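PDB 3QWT: putative GH105 family protein from Salmonella enterica subsp. enterica serovar Paratyphi A, which is of unproven function but probably hydrolyses unsaturated uronic acid residues from the ends of pectin-derived or related oligosaccharides. Local coordinates for residues 32-36 / 332-337; 115-119 / 133-137; 209-213 / 266-271; 305-309 / 375-379. One frame throughout, in Å; residues are numbered along the deposited sequence.

Contact 1: 32-36 / 332-337; sequences KVTHN and ISPEGE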
loop_
_atom_site.group_PDB
_atom_site.type_symbol
_atom_site.label_atom_id
_atom_site.label_comp_id
_atom_site.label_asym_id
_atom_site.label_seq_id
_atom_site.Cartn_x
_atom_site.Cartn_y
_atom_site.Cartn_z
ATOM N N LYS A 32 -2.653 -4.331 50.715
ATOM C CA LYS A 32 -2.151 -3.665 51.919
ATOM C C LYS A 32 -1.261 -2.453 51.598
ATOM O O LYS A 32 -1.291 -1.422 52.286
ATOM C CB LYS A 32 -1.382 -4.664 52.799
ATOM C CG LYS A 32 -1.281 -4.262 54.262
ATOM C CD LYS A 32 -0.162 -5.021 54.974
ATOM C CE LYS A 32 -0.264 -6.538 54.781
ATOM N NZ LYS A 32 0.945 -7.247 55.301
ATOM N N VAL A 33 -0.454 -2.597 50.557
ATOM C CA VAL A 33 0.424 -1.535 50.100
ATOM C C VAL A 33 -0.396 -0.377 49.518
ATOM O O VAL A 33 -0.066 0.794 49.701
ATOM C CB VAL A 33 1.439 -2.114 49.085
ATOM C CG1 VAL A 33 2.164 -1.024 48.310
ATOM C CG2 VAL A 33 2.431 -3.014 49.824
ATOM N N THR A 34 -1.486 -0.709 48.840
ATOM C CA THR A 34 -2.356 0.304 48.253
ATOM C C THR A 34 -3.076 1.061 49.350
ATOM O O THR A 34 -3.174 2.285 49.307
ATOM C CB THR A 34 -3.377 -0.326 47.292
ATOM O OG1 THR A 34 -2.673 -0.975 46.233
ATOM C CG2 THR A 34 -4.288 0.731 46.687
ATOM N N HIS A 35 -3.561 0.324 50.342
ATOM C CA HIS A 35 -4.299 0.923 51.443
ATOM C C HIS A 35 -3.412 1.918 52.178
ATOM O O HIS A 35 -3.849 3.006 52.566
ATOM C CB HIS A 35 -4.803 -0.151 52.405
ATOM C CG HIS A 35 -5.655 0.393 53.511
ATOM N ND1 HIS A 35 -5.177 0.597 54.791
ATOM C CD2 HIS A 35 -6.945 0.798 53.523
ATOM C CE1 HIS A 35 -6.139 1.098 55.539
ATOM N NE2 HIS A 35 -7.224 1.227 54.798
ATOM N N ASN A 36 -2.155 1.538 52.349
ATOM C CA ASN A 36 -1.169 2.417 52.955
ATOM C C ASN A 36 -1.009 3.730 52.161
ATOM O O ASN A 36 -1.165 4.826 52.703
ATOM C CB ASN A 36 0.166 1.664 53.091
ATOM C CG ASN A 36 1.070 2.266 54.142
ATOM O OD1 ASN A 36 1.894 3.121 53.839
ATOM N ND2 ASN A 36 0.922 1.817 55.389
ATOM N N ILE A 332 8.316 -4.726 53.448
ATOM C CA ILE A 332 6.960 -4.223 53.567
ATOM C C ILE A 332 6.456 -4.441 55.003
ATOM O O ILE A 332 6.373 -5.575 55.481
ATOM C CB ILE A 332 6.042 -4.879 52.531
ATOM C CG1 ILE A 332 6.590 -4.628 51.118
ATOM C CG2 ILE A 332 4.628 -4.348 52.660
ATOM C CD1 ILE A 332 5.710 -5.162 50.000
ATOM N N SER A 333 6.151 -3.350 55.703
ATOM C CA SER A 333 5.760 -3.446 57.111
ATOM C C SER A 333 4.366 -4.068 57.250
ATOM O O SER A 333 3.654 -4.217 56.265
ATOM C CB SER A 333 5.835 -2.074 57.790
ATOM O OG SER A 333 4.576 -1.432 57.808
ATOM N N PRO A 334 3.984 -4.473 58.472
ATOM C CA PRO A 334 2.663 -5.100 58.611
ATOM C C PRO A 334 1.538 -4.116 58.289
ATOM O O PRO A 334 0.426 -4.528 57.969
ATOM C CB PRO A 334 2.624 -5.519 60.083
ATOM C CG PRO A 334 4.062 -5.620 60.486
ATOM C CD PRO A 334 4.761 -4.539 59.720
ATOM N N GLU A 335 1.835 -2.824 58.360
ATOM C CA GLU A 335 0.866 -1.800 57.987
ATOM C C GLU A 335 0.805 -1.654 56.473
ATOM O O GLU A 335 -0.171 -1.133 55.940
ATOM C CB GLU A 335 1.221 -0.453 58.626
ATOM C CG GLU A 335 0.987 -0.382 60.131
ATOM C CD GLU A 335 1.686 -1.496 60.893
ATOM O OE1 GLU A 335 0.981 -2.400 61.399
ATOM O OE2 GLU A 335 2.935 -1.465 60.993
ATOM N N GLY A 336 1.857 -2.112 55.794
ATOM C CA GLY A 336 1.916 -2.087 54.341
ATOM C C GLY A 336 2.847 -1.032 53.762
ATOM O O GLY A 336 2.835 -0.785 52.565
ATOM N N GLU A 337 3.653 -0.421 54.621
ATOM C CA GLU A 337 4.535 0.673 54.242
ATOM C C GLU A 337 5.854 0.111 53.777
ATOM O O GLU A 337 6.454 -0.714 54.465
ATOM C CB GLU A 337 4.773 1.585 55.450
ATOM C CG GLU A 337 5.925 2.579 55.312
ATOM C CD GLU A 337 6.118 3.424 56.572
ATOM O OE1 GLU A 337 5.579 3.033 57.632
ATOM O OE2 GLU A 337 6.799 4.474 56.506
#
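A type I beta turn from Ser333 to Gly336 rests on helix 23-37 of the alpha/alpha toroid, with Gly336 against Val33, their CA atoms 4.5 Å apart. Ser333 OG accepts from Glu335 N at 3.1 Å, which makes an ST turn inside the same loop. Gly336 has a positive phi of 106° and no side chain, and its backbone comes close to the helix. Its O receives a CA-H...O contact from Val33 CA at 3.5 Å. Beside this, Val33 CG2 meets Ile332 CG2 at 3.8 Å, and the two side chains cross at about a right angle. Lys32 runs along the turn on one flank, its CG 3.7 Å from Glu335 O. On the opposite flank, Asn36 has CG anti to its backbone N (chi1 -158°), which carries the amide to the loop. There ND2 makes a weak hydrogen bond to Glu335 O, 3.2 Å long and bent to 146°. Asn36 OD1 lies 3.6 Å from Glu337 CB. Gln366 NE2, from helix 363-377, bonds both Val33 O and Gly336 O. The direct polar link between helix and turn is therefore weak, and Gln366 adds a bridge between their two backbones.

Contact 2: 115-119 / 133-137; sequences FLTLA and WLETW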
loop_
_atom_site.group_PDB
_atom_site.type_symbol
_atom_site.label_atom_id
_atom_site.label_comp_id
_atom_site.label_asym_id
_atom_site.label_seq_id
_atom_site.Cartn_x
_atom_site.Cartn_y
_atom_site.Cartn_z
ATOM N N PHE A 115 -0.236 12.098 33.540
ATOM C CA PHE A 115 -0.945 11.983 32.265
ATOM C C PHE A 115 -0.672 10.680 31.520
ATOM O O PHE A 115 -1.468 10.257 30.672
ATOM C CB PHE A 115 -0.778 13.239 31.422
ATOM C CG PHE A 115 -1.418 14.435 32.055
ATOM C CD1 PHE A 115 -2.796 14.584 32.026
ATOM C CD2 PHE A 115 -0.654 15.362 32.753
ATOM C CE1 PHE A 115 -3.397 15.665 32.640
ATOM C CE2 PHE A 115 -1.248 16.447 33.366
ATOM C CZ PHE A 115 -2.621 16.603 33.312
ATOM N N LEU A 116 0.428 10.027 31.893
ATOM C CA LEU A 116 0.677 8.658 31.494
ATOM C C LEU A 116 -0.526 7.767 31.842
ATOM O O LEU A 116 -1.043 7.046 30.992
ATOM C CB LEU A 116 1.958 8.138 32.162
ATOM C CG LEU A 116 2.272 6.653 31.953
ATOM C CD1 LEU A 116 2.220 6.269 30.489
ATOM C CD2 LEU A 116 3.650 6.310 32.531
ATOM N N THR A 117 -0.980 7.824 33.090
ATOM C CA THR A 117 -2.086 6.962 33.512
ATOM C C THR A 117 -3.415 7.408 32.908
ATOM O O THR A 117 -4.254 6.583 32.526
ATOM C CB THR A 117 -2.171 6.888 35.034
ATOM O OG1 THR A 117 -0.942 6.353 35.539
ATOM C CG2 THR A 117 -3.326 6.004 35.483
ATOM N N LEU A 118 -3.596 8.719 32.807
ATOM C CA LEU A 118 -4.797 9.253 32.201
ATOM C C LEU A 118 -4.898 8.785 30.749
ATOM O O LEU A 118 -5.994 8.466 30.251
ATOM C CB LEU A 118 -4.793 10.778 32.256
ATOM C CG LEU A 118 -6.151 11.371 31.885
ATOM C CD1 LEU A 118 -7.264 10.972 32.884
ATOM C CD2 LEU A 118 -6.050 12.885 31.717
ATOM N N ALA A 119 -3.751 8.739 30.079
ATOM C CA ALA A 119 -3.734 8.297 28.693
ATOM C C ALA A 119 -4.322 6.901 28.603
ATOM O O ALA A 119 -5.159 6.635 27.751
ATOM C CB ALA A 119 -2.308 8.339 28.093
ATOM N N TRP A 133 -7.275 17.655 28.336
ATOM C CA TRP A 133 -6.162 17.493 29.274
ATOM C C TRP A 133 -4.934 16.953 28.562
ATOM O O TRP A 133 -3.860 17.551 28.620
ATOM C CB TRP A 133 -6.531 16.568 30.441
ATOM C CG TRP A 133 -7.475 17.217 31.367
ATOM C CD1 TRP A 133 -8.834 17.086 31.384
ATOM C CD2 TRP A 133 -7.148 18.150 32.394
ATOM N NE1 TRP A 133 -9.366 17.870 32.365
ATOM C CE2 TRP A 133 -8.357 18.540 32.999
ATOM C CE3 TRP A 133 -5.951 18.687 32.863
ATOM C CZ2 TRP A 133 -8.408 19.438 34.063
ATOM C CZ3 TRP A 133 -6.001 19.593 33.922
ATOM C CH2 TRP A 133 -7.217 19.955 34.507
ATOM N N LEU A 134 -5.122 15.824 27.882
ATOM C CA LEU A 134 -4.034 15.121 27.206
ATOM C C LEU A 134 -3.431 15.947 26.080
ATOM O O LEU A 134 -2.206 16.055 25.983
ATOM C CB LEU A 134 -4.517 13.778 26.662
ATOM C CG LEU A 134 -5.066 12.793 27.688
ATOM C CD1 LEU A 134 -5.762 11.665 26.964
ATOM C CD2 LEU A 134 -3.964 12.251 28.583
ATOM N N GLU A 135 -4.285 16.542 25.244
ATOM C CA GLU A 135 -3.792 17.384 24.156
ATOM C C GLU A 135 -3.048 18.593 24.693
ATOM O O GLU A 135 -1.983 18.947 24.208
ATOM C CB GLU A 135 -4.927 17.864 23.231
ATOM C CG GLU A 135 -5.609 16.761 22.475
ATOM C CD GLU A 135 -6.581 17.283 21.439
ATOM O OE1 GLU A 135 -7.141 18.385 21.647
ATOM O OE2 GLU A 135 -6.780 16.593 20.416
ATOM N N THR A 136 -3.627 19.250 25.683
ATOM C CA THR A 136 -3.020 20.481 26.149
ATOM C C THR A 136 -1.620 20.249 26.722
ATOM O O THR A 136 -0.676 20.958 26.356
ATOM C CB THR A 136 -3.897 21.192 27.138
ATOM O OG1 THR A 136 -5.200 21.366 26.556
ATOM C CG2 THR A 136 -3.290 22.542 27.462
ATOM N N TRP A 137 -1.481 19.229 27.567
ATOM C CA TRP A 137 -0.217 18.979 28.258
ATOM C C TRP A 137 0.851 18.384 27.339
ATOM O O TRP A 137 2.029 18.728 27.441
ATOM C CB TRP A 137 -0.436 18.086 29.489
ATOM C CG TRP A 137 -1.001 18.808 30.719
ATOM C CD1 TRP A 137 -2.262 19.298 30.872
ATOM C CD2 TRP A 137 -0.324 19.060 31.951
ATOM N NE1 TRP A 137 -2.414 19.840 32.123
ATOM C CE2 TRP A 137 -1.231 19.719 32.801
ATOM C CE3 TRP A 137 0.969 18.789 32.423
ATOM C CZ2 TRP A 137 -0.893 20.121 34.084
ATOM C CZ3 TRP A 137 1.306 19.194 33.707
ATOM C CH2 TRP A 137 0.379 19.853 34.521
#
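Two helices joined by a short loop, 114-125 and 131-143, form a roughly antiparallel hairpin of the alpha/alpha toroid, and Phe115 and Leu118 meet Trp133, Leu134 and Trp137 between them. The axes of the two segments approach to 10.6 Å, with 139° between their directions. The contact is buried and apolar. Leu134 reaches in with one methyl: its CD2 lies 3.8 Å from Leu118 CD2 and 4.3 Å from Ala119 CB. The same methyl is 3.8 Å from Phe115 O, a carbonyl already bonded to Ala119 N within the helix. Trp133 CB touches two partners, 3.9 Å from Phe115 CE1 and 3.9 Å from Leu118 CD2. Phe115 has CG anti to its carbonyl carbon (chi1 -65°), which sends the ring across to Trp137. The phenyl and indole lie face towards face but obliquely, their planes 37° apart. Their nearest carbons are modelled too close, so the fine geometry is doubtful. Trp137 NE1 hydrogen-bonds Phe381 OXT, the C terminus of a second subunit. Helix 86-102 closes another side of the hairpin, where Phe100 stacks with the Trp133 ring and Phe96 touches Leu118.

Contact 3: 209-213 / 266-271; sequences ETGLW and AQIAAL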
loop_
_atom_site.group_PDB
_atom_site.type_symbol
_atom_site.label_atom_id
_atom_site.label_comp_id
_atom_site.label_asym_id
_atom_site.label_seq_id
_atom_site.Cartn_x
_atom_site.Cartn_y
_atom_site.Cartn_z
ATOM N N GLU A 209 31.614 4.089 31.510
ATOM C CA GLU A 209 32.599 3.420 32.355
ATOM C C GLU A 209 32.028 2.259 33.176
ATOM O O GLU A 209 32.725 1.264 33.416
ATOM C CB GLU A 209 33.325 4.417 33.259
ATOM C CG GLU A 209 34.413 5.206 32.537
ATOM C CD GLU A 209 35.400 5.861 33.491
ATOM O OE1 GLU A 209 36.161 6.746 33.033
ATOM O OE2 GLU A 209 35.414 5.485 34.691
ATOM N N THR A 210 30.763 2.368 33.576
ATOM C CA THR A 210 30.180 1.394 34.497
ATOM C C THR A 210 28.891 0.762 34.002
ATOM O O THR A 210 28.481 -0.272 34.504
ATOM C CB THR A 210 29.869 2.035 35.862
ATOM O OG1 THR A 210 28.835 3.017 35.703
ATOM C CG2 THR A 210 31.097 2.702 36.423
ATOM N N GLY A 211 28.236 1.387 33.033
ATOM C CA GLY A 211 26.953 0.894 32.571
ATOM C C GLY A 211 25.812 1.510 33.356
ATOM O O GLY A 211 24.655 1.504 32.920
ATOM N N LEU A 212 26.134 2.054 34.523
ATOM C CA LEU A 212 25.135 2.757 35.314
ATOM C C LEU A 212 25.022 4.205 34.817
ATOM O O LEU A 212 25.777 4.618 33.935
ATOM C CB LEU A 212 25.494 2.698 36.806
ATOM C CG LEU A 212 25.609 1.266 37.342
ATOM C CD1 LEU A 212 26.275 1.201 38.737
ATOM C CD2 LEU A 212 24.247 0.564 37.343
ATOM N N TRP A 213 24.102 4.975 35.394
ATOM C CA TRP A 213 23.856 6.347 34.951
ATOM C C TRP A 213 24.166 7.412 36.004
ATOM O O TRP A 213 24.027 7.181 37.204
ATOM C CB TRP A 213 22.392 6.509 34.554
ATOM C CG TRP A 213 22.041 5.946 33.218
ATOM C CD1 TRP A 213 22.377 4.725 32.725
ATOM C CD2 TRP A 213 21.233 6.578 32.219
ATOM N NE1 TRP A 213 21.845 4.562 31.458
ATOM C CE2 TRP A 213 21.137 5.685 31.132
ATOM C CE3 TRP A 213 20.596 7.821 32.134
ATOM C CZ2 TRP A 213 20.421 5.995 29.970
ATOM C CZ3 TRP A 213 19.883 8.131 30.988
ATOM C CH2 TRP A 213 19.806 7.220 29.911
ATOM N N ALA A 266 23.692 -3.013 29.502
ATOM C CA ALA A 266 24.848 -2.473 30.180
ATOM C C ALA A 266 24.466 -2.103 31.614
ATOM O O ALA A 266 25.241 -2.322 32.541
ATOM C CB ALA A 266 25.384 -1.269 29.434
ATOM N N GLN A 267 23.266 -1.553 31.800
ATOM C CA GLN A 267 22.836 -1.199 33.151
ATOM C C GLN A 267 22.562 -2.432 34.004
ATOM O O GLN A 267 23.037 -2.534 35.119
ATOM C CB GLN A 267 21.602 -0.291 33.173
ATOM C CG GLN A 267 21.333 0.256 34.587
ATOM C CD GLN A 267 19.965 0.887 34.744
ATOM O OE1 GLN A 267 18.940 0.264 34.452
ATOM N NE2 GLN A 267 19.939 2.129 35.216
ATOM N N ILE A 268 21.773 -3.356 33.480
ATOM C CA ILE A 268 21.373 -4.521 34.247
ATOM C C ILE A 268 22.618 -5.332 34.662
ATOM O O ILE A 268 22.740 -5.764 35.809
ATOM C CB ILE A 268 20.301 -5.324 33.476
ATOM C CG1 ILE A 268 18.988 -4.508 33.412
ATOM C CG2 ILE A 268 20.056 -6.658 34.096
ATOM C CD1 ILE A 268 17.735 -5.290 32.937
ATOM N N ALA A 269 23.578 -5.475 33.760
ATOM C CA ALA A 269 24.826 -6.155 34.111
ATOM C C ALA A 269 25.535 -5.450 35.262
ATOM O O ALA A 269 26.039 -6.103 36.186
ATOM C CB ALA A 269 25.762 -6.277 32.883
ATOM N N ALA A 270 25.581 -4.120 35.217
ATOM C CA ALA A 270 26.265 -3.371 36.275
ATOM C C ALA A 270 25.515 -3.451 37.609
ATOM O O ALA A 270 26.122 -3.411 38.694
ATOM C CB ALA A 270 26.479 -1.944 35.865
ATOM N N LEU A 271 24.198 -3.575 37.518
ATOM C CA LEU A 271 23.353 -3.657 38.703
ATOM C C LEU A 271 23.509 -5.021 39.344
ATOM O O LEU A 271 23.473 -5.155 40.564
ATOM C CB LEU A 271 21.887 -3.428 38.332
ATOM C CG LEU A 271 21.472 -1.977 38.085
ATOM C CD1 LEU A 271 20.183 -1.912 37.285
ATOM C CD2 LEU A 271 21.321 -1.228 39.417
#
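Gly211 lies directly on helix 255-272, its CA only 4.6 Å from that of Ala266. Here a loop packs, through a glycine, on one helix of the alpha/alpha toroid. The loop leads from helix 188-205 to strand 216-218. Gly211 has a positive phi of 90° and no side chain, and its CA comes within 3.6 Å of Ala266 O. That oxygen already accepts from Ala270 N in the helix. Gly211 O faces the next residue of the helix, Gln267, whose CA makes a bent CA-H...O contact at 3.3 Å.

An ST turn shapes the loop here: Thr210 OG1 accepts from Leu212 N at 3.1 Å, with an N-H...O angle of 147°. Asp207 OD2 is also hydrogen-bonded to Thr210 OG1. Ala270 points its CB at the loop. The approach of this methyl to Thr210 O is very short, and its exact value is doubtful.

The long side chain of Gln267 passes beside the loop, its chi1 of -170° turning CG away from the backbone N and the rest of the chain staying extended. Its amide is held by helix 231-248, OE1 by Thr238 OG1 and NE2 by Asn234 O. Asn234 reaches the loop as well, for its OD1 bonds Trp213 N. The buried amide of Gln267 is thus satisfied by helix 231-248, which bonds to both segments. Leu212 supplies the apolar part of the contact. Its CG lies 3.6 Å from Ala270 CB, and its CD2 methyl reaches Leu271 CG at 3.8 Å.

Contact 4: 305-309 / 375-379; sequences LKAVR and EYLRN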
loop_
_atom_site.group_PDB
_atom_site.type_symbol
_atom_site.label_atom_id
_atom_site.label_comp_id
_atom_site.label_asym_id
_atom_site.label_seq_id
_atom_site.Cartn_x
_atom_site.Cartn_y
_atom_site.Cartn_z
ATOM N N LEU A 305 12.780 -7.882 35.858
ATOM C CA LEU A 305 11.765 -8.894 35.612
ATOM C C LEU A 305 11.195 -8.765 34.211
ATOM O O LEU A 305 11.097 -9.744 33.483
ATOM C CB LEU A 305 10.629 -8.762 36.621
ATOM C CG LEU A 305 10.850 -9.395 37.984
ATOM C CD1 LEU A 305 9.719 -9.025 38.946
ATOM C CD2 LEU A 305 10.972 -10.899 37.811
ATOM N N LYS A 306 10.806 -7.550 33.841
ATOM C CA LYS A 306 10.144 -7.341 32.562
ATOM C C LYS A 306 11.122 -7.575 31.416
ATOM O O LYS A 306 10.766 -8.154 30.398
ATOM C CB LYS A 306 9.536 -5.942 32.478
ATOM C CG LYS A 306 8.589 -5.777 31.290
ATOM C CD LYS A 306 7.898 -4.430 31.320
ATOM C CE LYS A 306 6.944 -4.281 30.144
ATOM N NZ LYS A 306 5.909 -3.279 30.463
ATOM N N ALA A 307 12.365 -7.150 31.601
ATOM C CA ALA A 307 13.373 -7.334 30.572
ATOM C C ALA A 307 13.678 -8.823 30.377
ATOM O O ALA A 307 14.028 -9.255 29.281
ATOM C CB ALA A 307 14.628 -6.545 30.898
ATOM N N VAL A 308 13.532 -9.617 31.428
ATOM C CA VAL A 308 13.718 -11.047 31.252
ATOM C C VAL A 308 12.497 -11.590 30.511
ATOM O O VAL A 308 12.613 -12.303 29.505
ATOM C CB VAL A 308 13.919 -11.803 32.589
ATOM C CG1 VAL A 308 13.782 -13.305 32.372
ATOM C CG2 VAL A 308 15.289 -11.483 33.203
ATOM N N ARG A 309 11.317 -11.238 31.004
ATOM C CA ARG A 309 10.110 -11.706 30.366
ATOM C C ARG A 309 10.108 -11.407 28.861
ATOM O O ARG A 309 9.779 -12.281 28.055
ATOM C CB ARG A 309 8.881 -11.105 31.016
ATOM C CG ARG A 309 7.679 -11.179 30.099
ATOM C CD ARG A 309 6.413 -11.005 30.873
ATOM N NE ARG A 309 6.217 -9.641 31.338
ATOM C CZ ARG A 309 5.392 -8.773 30.754
ATOM N NH1 ARG A 309 4.711 -9.135 29.665
ATOM N NH2 ARG A 309 5.249 -7.549 31.257
ATOM N N GLU A 375 4.480 -7.265 38.202
ATOM C CA GLU A 375 5.241 -7.980 37.202
ATOM C C GLU A 375 5.586 -9.381 37.740
ATOM O O GLU A 375 5.576 -10.367 36.998
ATOM C CB GLU A 375 6.484 -7.174 36.800
ATOM C CG GLU A 375 7.435 -7.888 35.842
ATOM C CD GLU A 375 6.849 -8.168 34.454
ATOM O OE1 GLU A 375 6.075 -7.347 33.948
ATOM O OE2 GLU A 375 7.186 -9.209 33.849
ATOM N N TYR A 376 5.852 -9.477 39.039
ATOM C CA TYR A 376 6.199 -10.767 39.630
ATOM C C TYR A 376 5.005 -11.728 39.624
ATOM O O TYR A 376 5.177 -12.950 39.508
ATOM C CB TYR A 376 6.731 -10.581 41.047
ATOM C CG TYR A 376 7.401 -11.818 41.621
ATOM C CD1 TYR A 376 6.800 -12.546 42.649
ATOM C CD2 TYR A 376 8.635 -12.251 41.143
ATOM C CE1 TYR A 376 7.397 -13.659 43.177
ATOM C CE2 TYR A 376 9.250 -13.380 41.676
ATOM C CZ TYR A 376 8.621 -14.078 42.694
ATOM O OH TYR A 376 9.207 -15.202 43.239
ATOM N N LEU A 377 3.799 -11.167 39.735
ATOM C CA LEU A 377 2.566 -11.943 39.637
ATOM C C LEU A 377 2.434 -12.672 38.307
ATOM O O LEU A 377 1.764 -13.699 38.228
ATOM C CB LEU A 377 1.334 -11.059 39.856
ATOM C CG LEU A 377 0.834 -10.986 41.309
ATOM C CD1 LEU A 377 -0.352 -10.050 41.416
ATOM C CD2 LEU A 377 0.471 -12.366 41.859
ATOM N N ARG A 378 3.055 -12.147 37.257
ATOM C CA ARG A 378 2.988 -12.822 35.959
ATOM C C ARG A 378 3.585 -14.219 36.040
ATOM O O ARG A 378 3.168 -15.114 35.313
ATOM C CB ARG A 378 3.653 -12.005 34.850
ATOM C CG ARG A 378 2.862 -10.767 34.440
ATOM C CD ARG A 378 3.517 -10.089 33.247
ATOM N NE ARG A 378 3.288 -10.825 32.005
ATOM C CZ ARG A 378 2.177 -10.724 31.277
ATOM N NH1 ARG A 378 2.038 -11.421 30.152
ATOM N NH2 ARG A 378 1.198 -9.922 31.679
ATOM N N ASN A 379 4.546 -14.406 36.938
ATOM C CA ASN A 379 5.059 -15.749 37.238
ATOM C C ASN A 379 4.001 -16.732 37.756
ATOM O O ASN A 379 4.253 -17.935 37.828
ATOM C CB ASN A 379 6.225 -15.689 38.226
ATOM C CG ASN A 379 7.509 -15.236 37.577
ATOM O OD1 ASN A 379 7.665 -15.322 36.367
ATOM N ND2 ASN A 379 8.442 -14.754 38.384
#
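Arg309 grips Glu375 in a bidentate, side-on salt bridge that ties helix 294-309 to helix 363-377 of the alpha/alpha toroid. Arg309 NE bonds Glu375 OE2 at 2.7 Å, with an N-H...O angle of 158°. Arg309 NH2 bonds Glu375 OE1 at 2.8 Å. Both oxygens use their syn lone pairs. The guanidinium and carboxylate planes are 13° apart, so the two groups lie nearly flat together. Glu375 starts extended and then bends at chi2 (65°), which turns the carboxylate to the arginine.

Arg378 comes over one face of the Arg309 guanidinium, with its NE 3.2 Å from Arg309 CZ. Two positive groups share this place, and the carboxylate of Glu375 probably offsets part of the charge. Arg378 has its own counterion too: its NH1 makes a salt bridge to Glu135 of the fourth subunit. Arg309 NH2 and Lys306 NZ both bond a glycerol, probably from the crystallisation liquor. Lys306 NZ is also paired with Asp243 and Glu246, and its charged end is 5.4 Å from Glu375 OE1. Lys306 lays its CG 4.0 Å from Glu375 OE1, crossing the glutamate at about a right angle.

Behind the carboxylate the contact turns apolar: Leu305 CB packs on Glu375 CG at 3.4 Å. Further out, a methyl of Leu305 reaches the edge of the Tyr376 ring, with Leu305 CD1 4.1 Å from Tyr376 CD2.

Overall arrangement
From the N terminus, helix 23-37 opens contact 1, which closes at the loop 332-337. Contacts 2 and 3 are nested inside this span, in series. Contact 2 closes a short hairpin between helices 114-125 and 131-143. Contact 3 joins the loop after helix 188-205 to helix 255-272, across the centre of the chain from contact 2. Contact 4 opens inside the span of contact 1 but closes beyond it, so the two cross and bring the first and last long helices into the toroid. Contacts 3 and 4 touch where successive helices pack, with Ile268 CD1 3.9 Å from Ala307 CB. The other contact pairs do not touch.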